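Local coordinates for probable outer membrane protein (Pseudomonas aeruginosa, PDB 3DWO), which probably carries long-chain fatty acids or similar hydrophobic compounds across the outer membrane, as a beta-barrel of the FadL family, at residues Asp64-Tyr74 with Ile192-Ser200; Gln175-Asn185 with Val414-Gly422. All coordinates share one frame; numbering follows the deposited sequence.

Contact 1: residues Asp64-Tyr74 with Ile192-Ser200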
# COMPACT_ATOMS: atom_id res chain seq x y z
N ASP A 64 12.18 15.98 -21.70
CA ASP A 64 13.53 15.56 -21.38
C ASP A 64 14.17 16.74 -20.65
O ASP A 64 13.54 17.79 -20.47
CB ASP A 64 14.34 15.18 -22.63
CG ASP A 64 14.46 16.32 -23.64
OD1 ASP A 64 14.40 17.51 -23.25
OD2 ASP A 64 14.64 16.01 -24.83
N TYR A 65 15.42 16.58 -20.25
CA TYR A 65 16.11 17.64 -19.51
C TYR A 65 16.29 18.95 -20.28
O TYR A 65 16.58 19.98 -19.67
CB TYR A 65 17.48 17.12 -19.03
CG TYR A 65 18.58 17.14 -20.08
CD1 TYR A 65 19.43 18.24 -20.20
CD2 TYR A 65 18.76 16.07 -20.95
CE1 TYR A 65 20.44 18.27 -21.16
CE2 TYR A 65 19.76 16.09 -21.91
CZ TYR A 65 20.60 17.18 -22.01
OH TYR A 65 21.60 17.19 -22.97
N GLN A 66 16.11 18.92 -21.59
CA GLN A 66 16.26 20.14 -22.39
C GLN A 66 14.93 20.81 -22.71
O GLN A 66 14.90 21.78 -23.46
CB GLN A 66 16.99 19.84 -23.70
CG GLN A 66 18.42 19.40 -23.52
CD GLN A 66 19.14 19.16 -24.83
OE1 GLN A 66 18.80 18.26 -25.59
NE2 GLN A 66 20.15 19.98 -25.10
N GLY A 67 13.84 20.30 -22.15
CA GLY A 67 12.54 20.88 -22.41
C GLY A 67 11.85 20.33 -23.65
O GLY A 67 10.77 20.79 -24.02
N ASN A 68 12.46 19.35 -24.30
CA ASN A 68 11.86 18.77 -25.49
C ASN A 68 10.83 17.72 -25.12
O ASN A 68 10.97 17.02 -24.12
CB ASN A 68 12.91 18.11 -26.38
CG ASN A 68 13.99 19.07 -26.85
OD1 ASN A 68 13.69 20.17 -27.32
ND2 ASN A 68 15.24 18.66 -26.74
N PRO A 69 9.76 17.61 -25.91
CA PRO A 69 8.76 16.59 -25.58
C PRO A 69 9.50 15.25 -25.65
O PRO A 69 10.39 15.06 -26.50
CB PRO A 69 7.74 16.73 -26.71
CG PRO A 69 7.82 18.20 -27.05
CD PRO A 69 9.30 18.47 -27.03
N MET A 70 9.17 14.34 -24.75
CA MET A 70 9.82 13.04 -24.77
C MET A 70 9.41 12.29 -26.03
O MET A 70 8.31 12.51 -26.55
CB MET A 70 9.40 12.21 -23.55
CG MET A 70 10.05 12.62 -22.24
SD MET A 70 11.81 12.30 -22.27
CE MET A 70 11.82 10.51 -22.49
N THR A 71 10.29 11.42 -26.51
CA THR A 71 10.02 10.60 -27.68
C THR A 71 10.14 9.14 -27.23
O THR A 71 10.38 8.87 -26.05
CB THR A 71 11.06 10.84 -28.81
OG1 THR A 71 12.32 10.32 -28.39
CG2 THR A 71 11.19 12.34 -29.10
N GLY A 72 9.97 8.20 -28.15
CA GLY A 72 10.07 6.80 -27.80
C GLY A 72 11.47 6.25 -27.96
O GLY A 72 11.70 5.05 -27.79
N GLY A 73 12.42 7.13 -28.28
CA GLY A 73 13.80 6.71 -28.45
C GLY A 73 14.02 5.83 -29.66
O GLY A 73 13.37 6.00 -30.70
N TYR A 74 14.94 4.88 -29.53
CA TYR A 74 15.27 3.96 -30.62
C TYR A 74 15.07 2.50 -30.23
O TYR A 74 15.10 2.14 -29.05
CB TYR A 74 16.73 4.15 -31.04
CG TYR A 74 17.06 5.53 -31.55
CD1 TYR A 74 16.82 5.89 -32.88
CD2 TYR A 74 17.59 6.50 -30.69
CE1 TYR A 74 17.10 7.17 -33.34
CE2 TYR A 74 17.87 7.78 -31.14
CZ TYR A 74 17.62 8.11 -32.46
OH TYR A 74 17.88 9.39 -32.89
N ILE A 192 28.41 19.13 -22.46
CA ILE A 192 27.89 18.78 -23.78
C ILE A 192 26.44 18.33 -23.68
O ILE A 192 26.13 17.35 -23.01
CB ILE A 192 28.72 17.63 -24.40
CG1 ILE A 192 30.18 18.06 -24.51
CG2 ILE A 192 28.15 17.26 -25.77
CD1 ILE A 192 31.10 16.95 -24.96
N PRO A 193 25.53 19.04 -24.36
CA PRO A 193 24.11 18.68 -24.32
C PRO A 193 23.80 17.40 -25.08
O PRO A 193 23.21 17.45 -26.16
CB PRO A 193 23.45 19.90 -24.94
CG PRO A 193 24.44 20.27 -26.01
CD PRO A 193 25.75 20.18 -25.26
N PHE A 194 24.19 16.26 -24.54
CA PHE A 194 23.91 14.98 -25.19
C PHE A 194 22.41 14.86 -25.45
O PHE A 194 21.60 15.25 -24.60
CB PHE A 194 24.36 13.81 -24.31
CG PHE A 194 25.80 13.86 -23.90
CD1 PHE A 194 26.81 13.80 -24.85
CD2 PHE A 194 26.14 13.95 -22.56
CE1 PHE A 194 28.15 13.83 -24.47
CE2 PHE A 194 27.48 13.99 -22.17
CZ PHE A 194 28.48 13.93 -23.12
N PRO A 195 22.01 14.32 -26.61
CA PRO A 195 20.58 14.19 -26.88
C PRO A 195 19.96 13.11 -25.98
O PRO A 195 20.61 12.13 -25.61
CB PRO A 195 20.54 13.82 -28.36
CG PRO A 195 21.78 13.01 -28.52
CD PRO A 195 22.81 13.79 -27.73
N ALA A 196 18.70 13.31 -25.61
CA ALA A 196 18.02 12.35 -24.75
C ALA A 196 17.51 11.14 -25.51
O ALA A 196 17.34 11.17 -26.73
CB ALA A 196 16.86 13.04 -24.03
N SER A 197 17.27 10.06 -24.77
CA SER A 197 16.74 8.82 -25.32
C SER A 197 17.58 8.08 -26.36
O SER A 197 17.05 7.30 -27.15
CB SER A 197 15.33 9.07 -25.87
OG SER A 197 14.46 9.46 -24.81
N ASN A 198 18.89 8.33 -26.37
CA ASN A 198 19.78 7.62 -27.28
C ASN A 198 20.26 6.43 -26.47
O ASN A 198 20.21 5.29 -26.93
CB ASN A 198 20.96 8.49 -27.70
CG ASN A 198 20.59 9.43 -28.82
OD1 ASN A 198 19.63 10.18 -28.72
ND2 ASN A 198 21.36 9.38 -29.90
N SER A 199 20.73 6.69 -25.25
CA SER A 199 21.15 5.62 -24.37
C SER A 199 19.90 5.28 -23.56
O SER A 199 19.09 6.16 -23.25
CB SER A 199 22.27 6.10 -23.42
OG SER A 199 21.85 7.21 -22.65
N SER A 200 19.70 4.00 -23.27
CA SER A 200 18.54 3.58 -22.49
C SER A 200 18.69 2.16 -21.99
O SER A 200 19.05 1.24 -22.74
CB SER A 200 17.24 3.70 -23.30
OG SER A 200 17.13 2.64 -24.23
O HOH W 1 17.40 15.77 -25.60
O HOH W 2 20.89 17.69 -27.43
O HOH W 3 12.86 11.51 -25.84
O HOH W 4 17.44 2.07 -27.53
O HOH W 5 16.42 4.73 -27.18

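Contact 2: residues Gln175-Asn185 with Val414-Gly422. With C8E ((hydroxyethyloxy)tri(ethyloxy)octane), chain C; C8E ((hydroxyethyloxy)tri(ethyloxy)octane), chain D.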
# COMPACT_ATOMS: atom_id res chain seq x y z
N GLN A 175 12.57 1.07 -13.93
CA GLN A 175 12.50 2.43 -14.41
C GLN A 175 13.59 2.58 -15.46
O GLN A 175 14.63 1.93 -15.37
CB GLN A 175 12.76 3.37 -13.21
CG GLN A 175 12.95 4.84 -13.50
CD GLN A 175 13.11 5.64 -12.22
OE1 GLN A 175 13.24 5.07 -11.14
NE2 GLN A 175 13.10 6.96 -12.33
N ASN A 176 13.33 3.40 -16.47
CA ASN A 176 14.31 3.60 -17.52
C ASN A 176 15.39 4.56 -17.05
O ASN A 176 15.09 5.53 -16.34
CB ASN A 176 13.66 4.19 -18.76
CG ASN A 176 14.66 4.43 -19.88
OD1 ASN A 176 15.25 3.48 -20.40
ND2 ASN A 176 14.87 5.69 -20.24
N LEU A 177 16.63 4.29 -17.45
CA LEU A 177 17.74 5.16 -17.12
C LEU A 177 18.34 5.61 -18.44
O LEU A 177 18.52 4.81 -19.36
CB LEU A 177 18.83 4.43 -16.33
CG LEU A 177 18.54 3.72 -15.01
CD1 LEU A 177 19.88 3.30 -14.40
CD2 LEU A 177 17.78 4.64 -14.04
N ASP A 178 18.66 6.89 -18.52
CA ASP A 178 19.25 7.50 -19.71
C ASP A 178 20.62 8.06 -19.30
O ASP A 178 20.72 9.22 -18.88
CB ASP A 178 18.32 8.63 -20.18
CG ASP A 178 18.77 9.26 -21.46
OD1 ASP A 178 19.96 9.12 -21.81
OD2 ASP A 178 17.93 9.90 -22.12
N LEU A 179 21.67 7.24 -19.40
CA LEU A 179 23.02 7.67 -19.00
C LEU A 179 23.53 8.98 -19.62
O LEU A 179 24.18 9.77 -18.94
CB LEU A 179 24.05 6.57 -19.29
CG LEU A 179 23.94 5.20 -18.61
CD1 LEU A 179 25.34 4.61 -18.50
CD2 LEU A 179 23.34 5.32 -17.23
N TYR A 180 23.26 9.20 -20.90
CA TYR A 180 23.71 10.43 -21.54
C TYR A 180 23.02 11.64 -20.91
O TYR A 180 23.64 12.68 -20.69
CB TYR A 180 23.42 10.41 -23.04
CG TYR A 180 24.54 9.86 -23.88
CD1 TYR A 180 25.82 10.41 -23.82
CD2 TYR A 180 24.33 8.78 -24.74
CE1 TYR A 180 26.87 9.91 -24.59
CE2 TYR A 180 25.37 8.27 -25.52
CZ TYR A 180 26.63 8.84 -25.43
OH TYR A 180 27.65 8.32 -26.19
N ALA A 181 21.72 11.50 -20.63
CA ALA A 181 20.95 12.58 -20.01
C ALA A 181 21.49 12.84 -18.61
O ALA A 181 21.60 13.98 -18.19
CB ALA A 181 19.47 12.22 -19.96
N SER A 182 21.83 11.78 -17.90
CA SER A 182 22.37 11.91 -16.55
C SER A 182 23.72 12.62 -16.58
O SER A 182 24.00 13.47 -15.73
CB SER A 182 22.53 10.54 -15.90
OG SER A 182 21.27 9.95 -15.71
N ALA A 183 24.56 12.27 -17.56
CA ALA A 183 25.88 12.87 -17.71
C ALA A 183 25.78 14.38 -17.98
O ALA A 183 26.49 15.17 -17.36
CB ALA A 183 26.64 12.20 -18.87
N ALA A 184 24.91 14.75 -18.91
CA ALA A 184 24.70 16.14 -19.27
C ALA A 184 24.42 17.04 -18.06
O ALA A 184 24.80 18.21 -18.06
CB ALA A 184 23.56 16.25 -20.27
N ASN A 185 23.76 16.48 -17.05
CA ASN A 185 23.41 17.21 -15.82
C ASN A 185 24.38 16.97 -14.67
O ASN A 185 24.21 17.53 -13.59
CB ASN A 185 22.00 16.80 -15.35
CG ASN A 185 20.90 17.30 -16.28
OD1 ASN A 185 20.62 18.49 -16.32
ND2 ASN A 185 20.29 16.39 -17.02
N VAL A 414 9.64 15.97 -11.24
CA VAL A 414 10.89 16.43 -11.82
C VAL A 414 11.96 15.42 -11.38
O VAL A 414 12.03 15.06 -10.20
CB VAL A 414 11.26 17.85 -11.29
CG1 VAL A 414 12.66 18.24 -11.74
CG2 VAL A 414 10.25 18.87 -11.80
N ASN A 415 12.77 14.94 -12.32
CA ASN A 415 13.83 13.99 -11.98
C ASN A 415 15.13 14.73 -11.63
O ASN A 415 15.50 15.69 -12.30
CB ASN A 415 14.12 13.04 -13.15
CG ASN A 415 13.40 11.70 -13.02
OD1 ASN A 415 13.03 11.30 -11.92
ND2 ASN A 415 13.23 11.00 -14.15
N GLN A 416 15.81 14.26 -10.59
CA GLN A 416 17.08 14.86 -10.19
C GLN A 416 18.11 14.64 -11.31
O GLN A 416 17.87 13.87 -12.24
CB GLN A 416 17.56 14.23 -8.89
CG GLN A 416 17.64 12.71 -8.96
CD GLN A 416 18.08 12.11 -7.64
OE1 GLN A 416 19.27 12.15 -7.28
NE2 GLN A 416 17.12 11.56 -6.90
N ASP A 417 19.26 15.30 -11.20
CA ASP A 417 20.31 15.18 -12.21
C ASP A 417 20.68 13.75 -12.64
O ASP A 417 20.61 13.43 -13.82
CB ASP A 417 21.59 15.89 -11.75
CG ASP A 417 21.39 17.40 -11.56
OD1 ASP A 417 20.51 17.98 -12.23
OD2 ASP A 417 22.13 18.00 -10.75
N ARG A 418 21.07 12.90 -11.69
CA ARG A 418 21.47 11.54 -12.06
C ARG A 418 20.37 10.67 -12.66
O ARG A 418 20.66 9.60 -13.21
CB ARG A 418 22.14 10.83 -10.87
CG ARG A 418 21.25 10.46 -9.71
CD ARG A 418 22.07 9.75 -8.63
NE ARG A 418 23.09 10.63 -8.06
CZ ARG A 418 24.05 10.23 -7.22
NH1 ARG A 418 24.14 8.96 -6.85
NH2 ARG A 418 24.93 11.11 -6.76
N LEU A 419 19.13 11.13 -12.59
CA LEU A 419 18.02 10.38 -13.18
C LEU A 419 17.57 10.94 -14.53
O LEU A 419 16.52 10.57 -15.05
CB LEU A 419 16.82 10.33 -12.22
CG LEU A 419 17.01 9.44 -10.99
CD1 LEU A 419 15.72 9.43 -10.18
CD2 LEU A 419 17.38 8.01 -11.42
N GLY A 420 18.37 11.83 -15.10
CA GLY A 420 18.04 12.38 -16.40
C GLY A 420 17.49 13.80 -16.49
O GLY A 420 17.41 14.35 -17.59
N GLY A 421 17.09 14.38 -15.37
CA GLY A 421 16.58 15.75 -15.37
C GLY A 421 15.27 16.03 -16.09
O GLY A 421 14.94 17.19 -16.36
N GLY A 422 14.50 14.99 -16.41
CA GLY A 422 13.23 15.20 -17.10
C GLY A 422 12.11 15.63 -16.16
O GLY A 422 12.32 15.78 -14.96
C1 C8E C . 20.04 5.01 -10.57
C2 C8E C . 21.08 6.01 -10.78
C3 C8E C . 21.68 5.97 -12.10
C4 C8E C . 22.79 6.91 -12.10
C5 C8E C . 23.28 7.05 -13.48
C6 C8E C . 24.30 8.07 -13.54
C7 C8E C . 24.79 7.86 -14.90
C8 C8E C . 25.91 8.78 -15.11
O9 C8E C . 26.67 8.99 -16.28
C10 C8E C . 27.39 7.92 -16.85
C11 C8E C . 28.08 8.52 -18.04
O12 C8E C . 27.62 7.96 -19.27
C13 C8E C . 28.09 8.66 -20.44
C14 C8E C . 27.82 8.28 -21.93
O15 C8E C . 26.91 7.32 -22.55
C16 C8E C . 27.57 6.05 -22.71
C17 C8E C . 28.31 5.86 -24.05
O18 C8E C . 29.46 5.00 -24.19
C19 C8E C . 30.71 5.70 -23.95
C20 C8E C . 32.07 4.97 -23.63
O21 C8E C . 33.11 5.72 -22.99
C1 C8E D . 4.19 8.80 -4.58
C2 C8E D . 5.05 7.70 -5.00
C3 C8E D . 5.71 6.98 -3.93
C4 C8E D . 6.44 5.87 -4.53
C5 C8E D . 6.70 4.84 -3.50
C6 C8E D . 6.99 3.56 -4.12
C7 C8E D . 7.71 2.92 -3.04
C8 C8E D . 7.32 1.49 -2.98
O9 C8E D . 8.19 0.37 -2.93
C10 C8E D . 9.10 0.16 -3.99
C11 C8E D . 9.86 -1.08 -3.64
O12 C8E D . 11.11 -0.74 -3.01
C13 C8E D . 12.31 -1.07 -3.77
C14 C8E D . 12.97 -0.19 -4.89
O15 C8E D . 14.34 0.28 -5.08
C16 C8E D . 14.57 1.56 -4.45
C17 C8E D . 14.31 2.77 -5.36
O18 C8E D . 14.20 2.69 -6.79
C19 C8E D . 15.47 2.87 -7.48
C20 C8E D . 15.70 3.97 -8.58
O21 C8E D . 15.52 3.62 -9.96
O HOH W 6 12.24 8.96 -10.60
O HOH W 7 16.00 7.91 -14.80

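Contact 1: residues Asp64-Tyr74 with Ile192-Ser200
D64 meets A196 through their CB atoms, 3.6 Å apart, where two loops at one end of the FadL-type barrel come together. Neither segment is helix or strand here. D64 opens a type I turn that runs to G67. Its OD1 accepts from the backbone N of Q66 in an Asx turn and also from N68 N. The two donors reach it from opposite faces of the carboxylate plane, which fixes the rotation of the group. OD2 takes a water that also binds Q66 OE1 and A196 N. At Y65, CG sits between the backbone N and the carbonyl carbon (chi1 81°), and this carries the ring across until its hydroxyl touches the other loop. OH donates to F194 O at 2.5 Å, a short bond in which the carbonyl O lies at the ring edge and near its plane. Q66 CG lies over one face of this ring, toward the rim. The extended end of Q66 brings NE2 to 3.3 Å from P193 CB. P193 is the centre of an inverse gamma turn. A second water joins Q66 OE1 to P193 O. Bends at chi2 and chi3 of M70 bring its CE to 3.7 Å from S197 OG. T71 OG1 accepts from G73 N in an ST turn. T71 N, T71 OG1 and S197 OG share one water. R133 adds a hydrogen bond to T71 O, and N129 one to G72 O. G73, at positive phi, is pressed on the S197 carbonyl, CA to O 3.5 Å. Y74 runs alongside N198 with ring and amide planes 76° apart. Its ring atom CE2 comes 3.9 Å from N198 CG, while a water bridges Y74 N and S197 O.

Contact 2: residues Gln175-Asn185 with Val414-Gly422
S182 and R418 make the direct hydrogen bond of this contact. S182 OG donates to R418 O at 2.6 Å, from above the carbonyl plane and 68° out of it. Here the short helix 179-184 lies on the loop before the last barrel strand, 423-441. A CA-H...O contact runs beside this bond, from S182 CA to D417 O at 3.6 Å. Other polar links use water. One water joins Q175 NE2 to N415 OD1. Another joins the N176 and L419 carbonyls. Q175 has CG anti to the backbone N (chi1 171°), and its extended chain reaches R372 and the backbone of D134. N415 ND2 also bonds to D134 O.

Van der Waals contacts across the segments add to these. N185 CB lies 3.7 Å from D417 OD1, and the N185 amide and D417 carboxylate planes are nearly parallel, 2° apart. A181 CB rests 3.8 Å from G420 O. The apolar pair is L177 CD2 with L419 CD2, at 4.3 Å.

Within the segments, D178 caps the helix N terminus, its OD1 accepting from A181 N. At the other end N185 ND2 turns back to A181 O, 3.0 Å away. Q416 O accepts from L419 N and G421 N on opposite faces.

Two C8E detergents line the contact. O21 of the chain D molecule donates to Q175 OE1 at 2.9 Å. In the chain C molecule, O15 sits over the centre of the Y180 ring. Its octyl tail lies along S182 CB, L177 and L419, while the polar bonds hold helix to loop. This is compatible with passage of hydrophobic compounds, as in the family, but does not establish a substrate site.

In the fold
From the N terminus, strand 44-63 leads into the loop holding 64-74. Strand 158-177 and helix 179-184 then supply 175-185. The following loop, 192-200, returns to 64-74 and closes contact 1. The chain crosses the rest of the barrel before 414-422 comes back to the helix and closes contact 2. The two contacts cross, because their segments alternate, and their centres are about 9 Å apart. S197 N bonds to D178 OD2 and S199 OG to Y180 N, while Y65 packs on G420. Together they tie the loops beside strands 44-63, 201-220 and 423-441 round helix 179-184, where the first and last strands pair.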